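Local coordinates for activator of Hsp90 ATPase homologue 1/2-like C-terminal domain-containing protein (Mycobacterium smegmatis, PDB 3UID) that probably acts as a toxin, resembling a type II toxin of Mycobacterium tuberculosis involved in the hypoxic response, though its biochemical activity is not established, at residues Tyr32-Leu38 against Val51-Leu56; Tyr74-Glu79 against Phe91-Asp97; Pro107-Tyr113 against Thr125-Ala131. One frame throughout, in Å; residues are numbered along the deposited sequence. Where two conformers were deposited one is given.

How the contacts relate
The three contacts sample one antiparallel sheet and the helices packed with it. Contact 1 is partly buried and joins the edge strand 50-54 to two short helices, so it relies on side chains: a histidine bonded to a helix-end carbonyl, and apolar groups around it. Contacts 2 and 3 are hairpins held mainly by backbone bonds, and both add aromatic pairs, a face-to-face stack in contact 2 and a T-shaped one in contact 3. Seven touching residues are buried in contact 2, whereas contact 3 lies largely at the surface. Neighbouring strands 88-96 and 109-118 connect contacts 2 and 3 directly, while the hydroxyls of Y32 and Y126 join contact 1 to contact 3.

Contact 1: residues Tyr32-Leu38 against Val51-Leu56; sequences YADPRQL and VVDHDL
V51, on the edge strand 50-54, directs its side chain against the first turn of helix 35-42. Its CG1 branch lies anti to the backbone N (chi1 170°), which brings it to CB of P35 at 3.6 Å; CG2 instead lies near the P35 carbonyl oxygen and beside CB and CG of L38, whose side chain crosses that of V51 at about a right angle. The backbone of V51 meets a polar group as well. In the conformer given, R36, its chain bent at chi2 and chi3, brings NH2 to 3.0 Å from V51 O, which sits at the edge of the guanidinium, while NH1 forms a salt bridge with E39.

V52 and D53 both face T63 of the adjoining strand in a classic beta bulge, and both point away from the helices. H54 turns back toward them and reaches the junction of helices 25-33 and 35-42. Its NE2 donates to Y32 O at 2.8 Å with an N-H...O angle of 154°, the oxygen lying close to the imidazole plane and the nitrogen in the carbonyl plane. CE1 comes within 3.1 Å of A33 O. Over one face of the ring stands P35, whose CB makes a CH-pi contact 4.0 Å from the H54 ring centroid, while CD2 of L38 approaches the ring edge.

Beyond it, L56 places CD2 against the A33 backbone and 4.1 Å from A33 CB, with W29 of the same helix also touching the leucine.

The imidazole is thus restrained in two ways, by an in-plane bond at NE2 and by a proline against its face. Because two carbonyl oxygens from the C-terminal end of helix 25-33 gather around NE2 and CE1, their negative potential would be expected to favour a proton on NE2.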
loop_
_atom_site.group_PDB
_atom_site.type_symbol
_atom_site.label_atom_id
_atom_site.label_comp_id
_atom_site.label_asym_id
_atom_site.label_seq_id
_atom_site.Cartn_x
_atom_site.Cartn_y
_atom_site.Cartn_z
ATOM N N TYR A 32 -0.981 -9.146 -2.037
ATOM C CA TYR A 32 -1.789 -8.531 -0.986
ATOM C C TYR A 32 -2.588 -9.549 -0.180
ATOM O O TYR A 32 -2.873 -9.322 0.991
ATOM C CB TYR A 32 -2.703 -7.458 -1.597
ATOM C CG TYR A 32 -1.860 -6.403 -2.253
ATOM C CD1 TYR A 32 -1.313 -5.370 -1.508
ATOM C CD2 TYR A 32 -1.540 -6.485 -3.605
ATOM C CE1 TYR A 32 -0.483 -4.423 -2.100
ATOM C CE2 TYR A 32 -0.716 -5.541 -4.209
ATOM C CZ TYR A 32 -0.200 -4.512 -3.450
ATOM O OH TYR A 32 0.623 -3.584 -4.037
ATOM N N ALA A 33 -2.924 -10.670 -0.811
ATOM C CA ALA A 33 -3.742 -11.692 -0.171
ATOM C C ALA A 33 -2.944 -12.582 0.769
ATOM O O ALA A 33 -3.498 -13.160 1.705
ATOM C CB ALA A 33 -4.446 -12.533 -1.234
ATOM N N ASP A 34 -1.643 -12.709 0.513
ATOM C CA ASP A 34 -0.769 -13.534 1.355
ATOM C C ASP A 34 0.066 -12.616 2.232
ATOM O O ASP A 34 0.908 -11.863 1.720
ATOM C CB ASP A 34 0.150 -14.377 0.474
ATOM C CG ASP A 34 1.103 -15.251 1.274
ATOM O OD1 ASP A 34 1.188 -15.109 2.517
ATOM O OD2 ASP A 34 1.782 -16.081 0.635
ATOM N N PRO A 35 -0.162 -12.651 3.562
ATOM C CA PRO A 35 0.525 -11.669 4.406
ATOM C C PRO A 35 2.045 -11.815 4.419
ATOM O O PRO A 35 2.730 -10.823 4.676
ATOM C CB PRO A 35 -0.060 -11.940 5.803
ATOM C CG PRO A 35 -0.458 -13.380 5.756
ATOM C CD PRO A 35 -0.990 -13.572 4.354
ATOM N N ARG A 36 2.581 -12.997 4.140
ATOM C CA ARG A 36 4.033 -13.148 4.087
ATOM C C ARG A 36 4.616 -12.459 2.851
ATOM O O ARG A 36 5.759 -11.990 2.871
ATOM C CB ARG A 36 4.431 -14.627 4.131
ATOM C CG ARG A 36 3.795 -15.414 5.269
ATOM C CD ARG A 36 4.456 -15.150 6.625
ATOM N NE ARG A 36 3.700 -14.215 7.459
ATOM C CZ ARG A 36 4.127 -13.005 7.803
ATOM N NH1 ARG A 36 5.308 -12.572 7.386
ATOM N NH2 ARG A 36 3.372 -12.226 8.566
ATOM N N GLN A 37 3.835 -12.392 1.773
ATOM C CA GLN A 37 4.300 -11.692 0.569
ATOM C C GLN A 37 4.170 -10.182 0.720
ATOM O O GLN A 37 5.043 -9.417 0.301
ATOM C CB GLN A 37 3.544 -12.188 -0.667
ATOM C CG GLN A 37 3.771 -13.673 -0.927
ATOM C CD GLN A 37 3.073 -14.135 -2.182
ATOM O OE1 GLN A 37 3.167 -13.491 -3.225
ATOM N NE2 GLN A 37 2.373 -15.245 -2.088
ATOM N N LEU A 38 3.076 -9.752 1.338
ATOM C CA LEU A 38 2.879 -8.340 1.624
ATOM C C LEU A 38 4.014 -7.829 2.514
ATOM O O LEU A 38 4.606 -6.773 2.254
ATOM C CB LEU A 38 1.532 -8.131 2.316
ATOM C CG LEU A 38 1.096 -6.672 2.452
ATOM C CD1 LEU A 38 1.158 -5.957 1.106
ATOM C CD2 LEU A 38 -0.297 -6.659 3.018
ATOM N N VAL A 51 3.874 -7.847 8.935
ATOM C CA VAL A 51 2.416 -7.909 8.861
ATOM C C VAL A 51 1.964 -8.751 10.043
ATOM O O VAL A 51 2.346 -9.921 10.183
ATOM C CB VAL A 51 1.931 -8.481 7.513
ATOM C CG1 VAL A 51 0.432 -8.780 7.540
ATOM C CG2 VAL A 51 2.278 -7.513 6.384
ATOM N N VAL A 52 1.211 -8.119 10.933
ATOM C CA VAL A 52 0.827 -8.738 12.196
ATOM C C VAL A 52 -0.473 -9.515 12.031
ATOM O O VAL A 52 -0.459 -10.753 11.979
ATOM C CB VAL A 52 0.772 -7.686 13.325
ATOM C CG1 VAL A 52 0.341 -8.327 14.644
ATOM C CG2 VAL A 52 2.158 -7.040 13.494
ATOM N N ASP A 53 -1.593 -8.804 11.923
ATOM C CA ASP A 53 -2.864 -9.454 11.635
ATOM C C ASP A 53 -3.203 -9.191 10.184
ATOM O O ASP A 53 -2.846 -8.148 9.641
ATOM C CB ASP A 53 -3.984 -8.904 12.527
ATOM C CG ASP A 53 -3.758 -9.191 13.992
ATOM O OD1 ASP A 53 -3.188 -10.252 14.314
ATOM O OD2 ASP A 53 -4.155 -8.344 14.814
ATOM N N HIS A 54 -3.891 -10.135 9.555
ATOM C CA HIS A 54 -4.244 -9.991 8.148
ATOM C C HIS A 54 -5.481 -10.842 7.833
ATOM O O HIS A 54 -5.462 -12.066 7.960
ATOM C CB HIS A 54 -3.050 -10.424 7.295
ATOM C CG HIS A 54 -3.280 -10.331 5.816
ATOM N ND1 HIS A 54 -4.050 -11.241 5.124
ATOM C CD2 HIS A 54 -2.811 -9.455 4.894
ATOM C CE1 HIS A 54 -4.057 -10.923 3.841
ATOM N NE2 HIS A 54 -3.316 -9.842 3.675
ATOM N N ASP A 55 -6.554 -10.172 7.436
ATOM C CA ASP A 55 -7.798 -10.830 7.077
ATOM C C ASP A 55 -8.364 -10.043 5.898
ATOM O O ASP A 55 -9.036 -9.034 6.101
ATOM C CB ASP A 55 -8.732 -10.764 8.279
ATOM C CG ASP A 55 -10.062 -11.458 8.050
ATOM O OD1 ASP A 55 -10.258 -12.114 7.001
ATOM O OD2 ASP A 55 -10.908 -11.346 8.958
ATOM N N LEU A 56 -8.055 -10.464 4.672
ATOM C CA LEU A 56 -8.502 -9.710 3.492
ATOM C C LEU A 56 -9.919 -10.086 3.080
ATOM O O LEU A 56 -10.131 -10.829 2.117
ATOM C CB LEU A 56 -7.529 -9.886 2.322
ATOM C CG LEU A 56 -7.699 -8.956 1.116
ATOM C CD1 LEU A 56 -7.581 -7.508 1.514
ATOM C CD2 LEU A 56 -6.679 -9.299 0.028
#

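Contact 2: residues Tyr74-Glu79 against Phe91-Asp97; sequences YAGYWE and FLDGFAD
W78 and F91 stack face to face across the antiparallel hairpin of strands 73-84 and 88-96, within the Bet v 1-like sheet of the SRPBCC superfamily. Five good backbone hydrogen bonds and one weak one, A75 N to A96 O, join the strands.

From the tryptophan backbone, CB already touches CD1 of F91. Next along, W78 CG lies 3.5 Å from F91 CD1, at the start of an overlap in which the five-membered ring and the phenyl ring have centroids 3.9 Å apart and planes 20° apart. W78 CD1 meets D93 OD1 at 3.1 Å, the oxygen standing at the edge of the indole and in its plane; Y64 OH is hydrogen-bonded to that same oxygen. W78 NE1 sits 3.4 Å from F91 CE1, CE2 rests against F91 CE1 and CZ, and farther out W78 CZ2 reaches F91 CZ at 3.8 Å. F91 holds its CG between its own backbone N and carbonyl carbon (chi1 61°), which brings the ring over the indole. W42 and Y64 also flank W78.

On the opposite side of the sheet, glycine lets the Y77 ring lie across the strand: G94 CA makes a CH-pi contact 4.0 Å from the Y77 ring centroid.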
loop_
_atom_site.group_PDB
_atom_site.type_symbol
_atom_site.label_atom_id
_atom_site.label_comp_id
_atom_site.label_asym_id
_atom_site.label_seq_id
_atom_site.Cartn_x
_atom_site.Cartn_y
_atom_site.Cartn_z
ATOM N N TYR A 74 7.003 2.810 12.387
ATOM C CA TYR A 74 5.641 3.244 12.634
ATOM C C TYR A 74 4.668 2.101 12.439
ATOM O O TYR A 74 5.030 1.040 11.949
ATOM C CB TYR A 74 5.263 4.482 11.815
ATOM C CG TYR A 74 5.176 4.249 10.338
ATOM C CD1 TYR A 74 3.950 4.048 9.720
ATOM C CD2 TYR A 74 6.319 4.231 9.560
ATOM C CE1 TYR A 74 3.873 3.836 8.342
ATOM C CE2 TYR A 74 6.260 4.030 8.213
ATOM C CZ TYR A 74 5.041 3.833 7.603
ATOM O OH TYR A 74 5.008 3.629 6.244
ATOM N N ALA A 75 3.444 2.301 12.892
ATOM C CA ALA A 75 2.448 1.261 12.820
ATOM C C ALA A 75 1.223 1.794 12.112
ATOM O O ALA A 75 0.970 2.996 12.072
ATOM C CB ALA A 75 2.099 0.776 14.220
ATOM N N GLY A 76 0.454 0.888 11.542
ATOM C CA GLY A 76 -0.727 1.297 10.818
ATOM C C GLY A 76 -1.698 0.147 10.757
ATOM O O GLY A 76 -1.370 -0.989 11.126
ATOM N N TYR A 77 -2.912 0.441 10.315
ATOM C CA TYR A 77 -3.911 -0.601 10.173
ATOM C C TYR A 77 -4.828 -0.288 9.011
ATOM O O TYR A 77 -5.059 0.871 8.677
ATOM C CB TYR A 77 -4.728 -0.757 11.467
ATOM C CG TYR A 77 -5.433 0.520 11.870
ATOM C CD1 TYR A 77 -6.737 0.769 11.470
ATOM C CD2 TYR A 77 -4.781 1.490 12.613
ATOM C CE1 TYR A 77 -7.380 1.949 11.817
ATOM C CE2 TYR A 77 -5.412 2.670 12.960
ATOM C CZ TYR A 77 -6.714 2.889 12.568
ATOM O OH TYR A 77 -7.343 4.064 12.921
ATOM N N TRP A 78 -5.337 -1.346 8.396
ATOM C CA TRP A 78 -6.342 -1.223 7.353
ATOM C C TRP A 78 -7.648 -1.817 7.876
ATOM O O TRP A 78 -7.651 -2.927 8.418
ATOM C CB TRP A 78 -5.919 -2.006 6.121
ATOM C CG TRP A 78 -4.716 -1.513 5.375
ATOM C CD1 TRP A 78 -3.973 -0.390 5.618
ATOM C CD2 TRP A 78 -4.119 -2.148 4.249
ATOM N NE1 TRP A 78 -2.961 -0.281 4.696
ATOM C CE2 TRP A 78 -3.027 -1.353 3.846
ATOM C CE3 TRP A 78 -4.417 -3.309 3.525
ATOM C CZ2 TRP A 78 -2.208 -1.700 2.769
ATOM C CZ3 TRP A 78 -3.610 -3.644 2.447
ATOM C CH2 TRP A 78 -2.529 -2.835 2.073
ATOM N N GLU A 79 -8.754 -1.090 7.708
ATOM C CA GLU A 79 -10.083 -1.674 7.889
ATOM C C GLU A 79 -10.625 -1.957 6.500
ATOM O O GLU A 79 -10.921 -1.030 5.742
ATOM C CB GLU A 79 -11.018 -0.728 8.654
ATOM C CG GLU A 79 -10.514 -0.346 10.043
ATOM C CD GLU A 79 -11.467 0.568 10.799
ATOM O OE1 GLU A 79 -12.580 0.852 10.302
ATOM O OE2 GLU A 79 -11.096 1.002 11.910
ATOM N N PHE A 91 -10.245 -0.035 1.419
ATOM C CA PHE A 91 -9.993 -0.025 2.855
ATOM C C PHE A 91 -9.785 1.372 3.397
ATOM O O PHE A 91 -9.430 2.303 2.656
ATOM C CB PHE A 91 -8.770 -0.896 3.215
ATOM C CG PHE A 91 -7.477 -0.436 2.582
ATOM C CD1 PHE A 91 -6.627 0.442 3.250
ATOM C CD2 PHE A 91 -7.114 -0.898 1.316
ATOM C CE1 PHE A 91 -5.426 0.861 2.658
ATOM C CE2 PHE A 91 -5.915 -0.490 0.709
ATOM C CZ PHE A 91 -5.068 0.376 1.386
ATOM N N LEU A 92 -10.013 1.508 4.695
ATOM C CA LEU A 92 -9.652 2.725 5.411
ATOM C C LEU A 92 -8.299 2.489 6.081
ATOM O O LEU A 92 -8.046 1.422 6.626
ATOM C CB LEU A 92 -10.716 3.048 6.463
ATOM C CG LEU A 92 -12.140 3.052 5.913
ATOM C CD1 LEU A 92 -13.170 2.956 7.023
ATOM C CD2 LEU A 92 -12.363 4.282 5.052
ATOM N N ASP A 93 -7.414 3.473 6.020
ATOM C CA ASP A 93 -6.082 3.307 6.606
ATOM C C ASP A 93 -5.796 4.350 7.679
ATOM O O ASP A 93 -6.063 5.538 7.483
ATOM C CB ASP A 93 -5.034 3.375 5.494
ATOM C CG ASP A 93 -3.618 3.422 6.025
ATOM O OD1 ASP A 93 -3.148 2.394 6.553
ATOM O OD2 ASP A 93 -2.979 4.494 5.926
ATOM N N GLY A 94 -5.249 3.898 8.808
ATOM C CA GLY A 94 -4.903 4.791 9.899
ATOM C C GLY A 94 -3.515 4.543 10.463
ATOM O O GLY A 94 -2.997 3.434 10.370
ATOM N N PHE A 95 -2.919 5.580 11.043
ATOM C CA PHE A 95 -1.624 5.471 11.712
ATOM C C PHE A 95 -1.828 5.120 13.173
ATOM O O PHE A 95 -2.816 5.540 13.782
ATOM C CB PHE A 95 -0.855 6.789 11.619
ATOM C CG PHE A 95 -0.457 7.151 10.220
ATOM C CD1 PHE A 95 0.491 6.399 9.542
ATOM C CD2 PHE A 95 -1.040 8.230 9.576
ATOM C CE1 PHE A 95 0.857 6.727 8.250
ATOM C CE2 PHE A 95 -0.677 8.561 8.285
ATOM C CZ PHE A 95 0.267 7.810 7.621
ATOM N N ALA A 96 -0.884 4.371 13.744
ATOM C CA ALA A 96 -1.039 3.884 15.114
ATOM C C ALA A 96 0.279 3.706 15.867
ATOM O O ALA A 96 1.363 3.770 15.279
ATOM C CB ALA A 96 -1.816 2.560 15.116
ATOM N N ASP A 97 0.167 3.475 17.175
ATOM C CA ASP A 97 1.316 3.174 18.004
ATOM C C ASP A 97 1.606 1.674 17.964
ATOM O O ASP A 97 1.012 0.951 17.171
ATOM C CB ASP A 97 1.132 3.721 19.435
ATOM C CG ASP A 97 -0.016 3.057 20.194
ATOM O OD1 ASP A 97 -0.441 1.951 19.808
ATOM O OD2 ASP A 97 -0.459 3.642 21.212
#

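Contact 3: residues Pro107-Tyr113 against Thr125-Ala131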
loop_
_atom_site.group_PDB
_atom_site.type_symbol
_atom_site.label_atom_id
_atom_site.label_comp_id
_atom_site.label_asym_id
_atom_site.label_seq_id
_atom_site.Cartn_x
_atom_site.Cartn_y
_atom_site.Cartn_z
ATOM N N PRO A 107 -7.132 11.980 10.577
ATOM C CA PRO A 107 -8.220 11.040 10.271
ATOM C C PRO A 107 -7.722 9.952 9.331
ATOM O O PRO A 107 -6.640 10.092 8.748
ATOM C CB PRO A 107 -9.240 11.912 9.545
ATOM C CG PRO A 107 -8.413 13.006 8.907
ATOM C CD PRO A 107 -7.264 13.256 9.853
ATOM N N VAL A 108 -8.496 8.881 9.172
ATOM C CA VAL A 108 -8.115 7.845 8.221
ATOM C C VAL A 108 -8.197 8.372 6.787
ATOM O O VAL A 108 -8.880 9.356 6.508
ATOM C CB VAL A 108 -9.015 6.577 8.341
ATOM C CG1 VAL A 108 -8.912 5.970 9.739
ATOM C CG2 VAL A 108 -10.480 6.891 7.981
ATOM N N SER A 109 -7.485 7.706 5.884
ATOM C CA SER A 109 -7.655 7.912 4.456
ATOM C C SER A 109 -8.503 6.756 3.941
ATOM O O SER A 109 -8.587 5.707 4.591
ATOM C CB SER A 109 -6.288 7.937 3.759
ATOM O OG SER A 109 -5.583 6.715 3.960
ATOM N N THR A 110 -9.175 6.968 2.812
ATOM C CA THR A 110 -9.920 5.899 2.149
ATOM C C THR A 110 -9.143 5.495 0.899
ATOM O O THR A 110 -8.585 6.335 0.213
ATOM C CB THR A 110 -11.346 6.342 1.784
ATOM O OG1 THR A 110 -11.309 7.278 0.701
ATOM C CG2 THR A 110 -12.011 6.990 2.972
ATOM N N ASN A 111 -9.100 4.204 0.607
ATOM C CA ASN A 111 -8.181 3.705 -0.398
ATOM C C ASN A 111 -8.847 2.675 -1.265
ATOM O O ASN A 111 -9.620 1.860 -0.764
ATOM C CB ASN A 111 -6.987 3.058 0.289
ATOM C CG ASN A 111 -6.294 4.009 1.222
ATOM O OD1 ASN A 111 -6.689 4.170 2.388
ATOM N ND2 ASN A 111 -5.277 4.674 0.715
ATOM N N VAL A 112 -8.566 2.737 -2.566
ATOM C CA VAL A 112 -8.998 1.713 -3.504
ATOM C C VAL A 112 -7.808 1.255 -4.350
ATOM O O VAL A 112 -7.184 2.061 -5.042
ATOM C CB VAL A 112 -10.098 2.205 -4.438
ATOM C CG1 VAL A 112 -10.603 1.042 -5.310
ATOM C CG2 VAL A 112 -11.241 2.802 -3.639
ATOM N N TYR A 113 -7.499 -0.037 -4.286
ATOM C CA TYR A 113 -6.469 -0.627 -5.137
ATOM C C TYR A 113 -7.140 -1.394 -6.260
ATOM O O TYR A 113 -8.008 -2.235 -6.014
ATOM C CB TYR A 113 -5.630 -1.624 -4.339
ATOM C CG TYR A 113 -4.686 -1.025 -3.312
ATOM C CD1 TYR A 113 -4.767 0.311 -2.926
ATOM C CD2 TYR A 113 -3.707 -1.825 -2.727
ATOM C CE1 TYR A 113 -3.868 0.837 -1.975
ATOM C CE2 TYR A 113 -2.825 -1.327 -1.784
ATOM C CZ TYR A 113 -2.911 -0.003 -1.413
ATOM O OH TYR A 113 -2.034 0.492 -0.484
ATOM N N THR A 125 -3.450 0.477 -9.898
ATOM C CA THR A 125 -3.748 1.857 -9.565
ATOM C C THR A 125 -4.114 1.924 -8.094
ATOM O O THR A 125 -5.045 1.247 -7.652
ATOM C CB THR A 125 -4.899 2.404 -10.415
ATOM O OG1 THR A 125 -4.567 2.257 -11.808
ATOM C CG2 THR A 125 -5.133 3.872 -10.109
ATOM N N TYR A 126 -3.355 2.711 -7.342
ATOM C CA TYR A 126 -3.560 2.853 -5.911
ATOM C C TYR A 126 -4.041 4.273 -5.624
ATOM O O TYR A 126 -3.264 5.229 -5.730
ATOM C CB TYR A 126 -2.240 2.615 -5.175
ATOM C CG TYR A 126 -1.503 1.324 -5.525
ATOM C CD1 TYR A 126 -1.675 0.177 -4.763
ATOM C CD2 TYR A 126 -0.610 1.274 -6.594
ATOM C CE1 TYR A 126 -0.965 -0.994 -5.053
ATOM C CE2 TYR A 126 0.101 0.104 -6.900
ATOM C CZ TYR A 126 -0.088 -1.020 -6.124
ATOM O OH TYR A 126 0.601 -2.186 -6.413
ATOM N N VAL A 127 -5.315 4.405 -5.274
ATOM C CA VAL A 127 -5.924 5.719 -5.079
ATOM C C VAL A 127 -6.252 5.939 -3.609
ATOM O O VAL A 127 -7.077 5.221 -3.038
ATOM C CB VAL A 127 -7.230 5.892 -5.886
ATOM C CG1 VAL A 127 -7.829 7.286 -5.660
ATOM C CG2 VAL A 127 -6.996 5.640 -7.383
ATOM N N GLY A 128 -5.612 6.941 -3.017
ATOM C CA GLY A 128 -5.849 7.320 -1.630
ATOM C C GLY A 128 -6.562 8.653 -1.572
ATOM O O GLY A 128 -6.117 9.618 -2.199
ATOM N N THR A 129 -7.656 8.706 -0.817
ATOM C CA THR A 129 -8.485 9.898 -0.714
ATOM C C THR A 129 -8.406 10.407 0.716
ATOM O O THR A 129 -8.619 9.645 1.667
ATOM C CB THR A 129 -9.943 9.590 -1.070
ATOM O OG1 THR A 129 -10.022 9.069 -2.403
ATOM C CG2 THR A 129 -10.801 10.859 -0.969
ATOM N N TYR A 130 -8.109 11.696 0.865
ATOM C CA TYR A 130 -7.810 12.274 2.177
ATOM C C TYR A 130 -8.871 13.264 2.659
ATOM O O TYR A 130 -9.608 13.834 1.852
ATOM C CB TYR A 130 -6.416 12.912 2.143
ATOM C CG TYR A 130 -5.329 11.878 2.009
ATOM C CD1 TYR A 130 -4.612 11.447 3.119
ATOM C CD2 TYR A 130 -5.054 11.281 0.780
ATOM C CE1 TYR A 130 -3.636 10.483 3.004
ATOM C CE2 TYR A 130 -4.077 10.313 0.659
ATOM C CZ TYR A 130 -3.377 9.914 1.777
ATOM O OH TYR A 130 -2.398 8.950 1.663
ATOM N N ALA A 131 -8.949 13.468 3.974
ATOM C CA ALA A 131 -10.024 14.275 4.560
ATOM C C ALA A 131 -9.871 15.759 4.278
ATOM O O ALA A 131 -10.852 16.499 4.250
ATOM C CB ALA A 131 -10.102 14.047 6.051
HETATM O O HOH W 1 -7.418 11.615 5.549
#
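Y126 presses the edge of its ring onto the face of Y113, a T-shaped pair with planes at 84° and centroids 4.6 Å apart. CD1 of Y126 stands above the centre of the Y113 ring and is almost equally far from all six of its carbons, the nearest being CD2 of Y113 at 3.5 Å. The two residues form a non-hydrogen-bonded pair, so this overlap joins the strands where backbone bonds do not. F91 of the adjoining strand 88-96 adds another edge-to-face partner to Y113, and the hydroxyl of Y126 is hydrogen-bonded to Y32 OH.

T129 dominates the other end. Its N donates to T110 O at 2.7 Å with an N-H...O angle of 165°, and T110 N returns a bond to T129 O at 3.0 Å. The T110 hydroxyl, placed between its backbone N and carbonyl carbon (chi1 72°), leans across the pair and brings OG1 to 3.2 Å from CB of T129.

One residue past the last backbone bond the chains are still close, and S109 CB lies over the face of the Y130 ring, 4.0 Å from its centroid. Beyond that they part, and a water bridges them, donating to V108 O and accepting from A131 N.

Such a two-stranded antiparallel hairpin, with aromatic side chains on one face, belongs to the curved sheet of the Bet v 1-like helix-grip fold, which wraps around a long C-terminal helix, here 144-158.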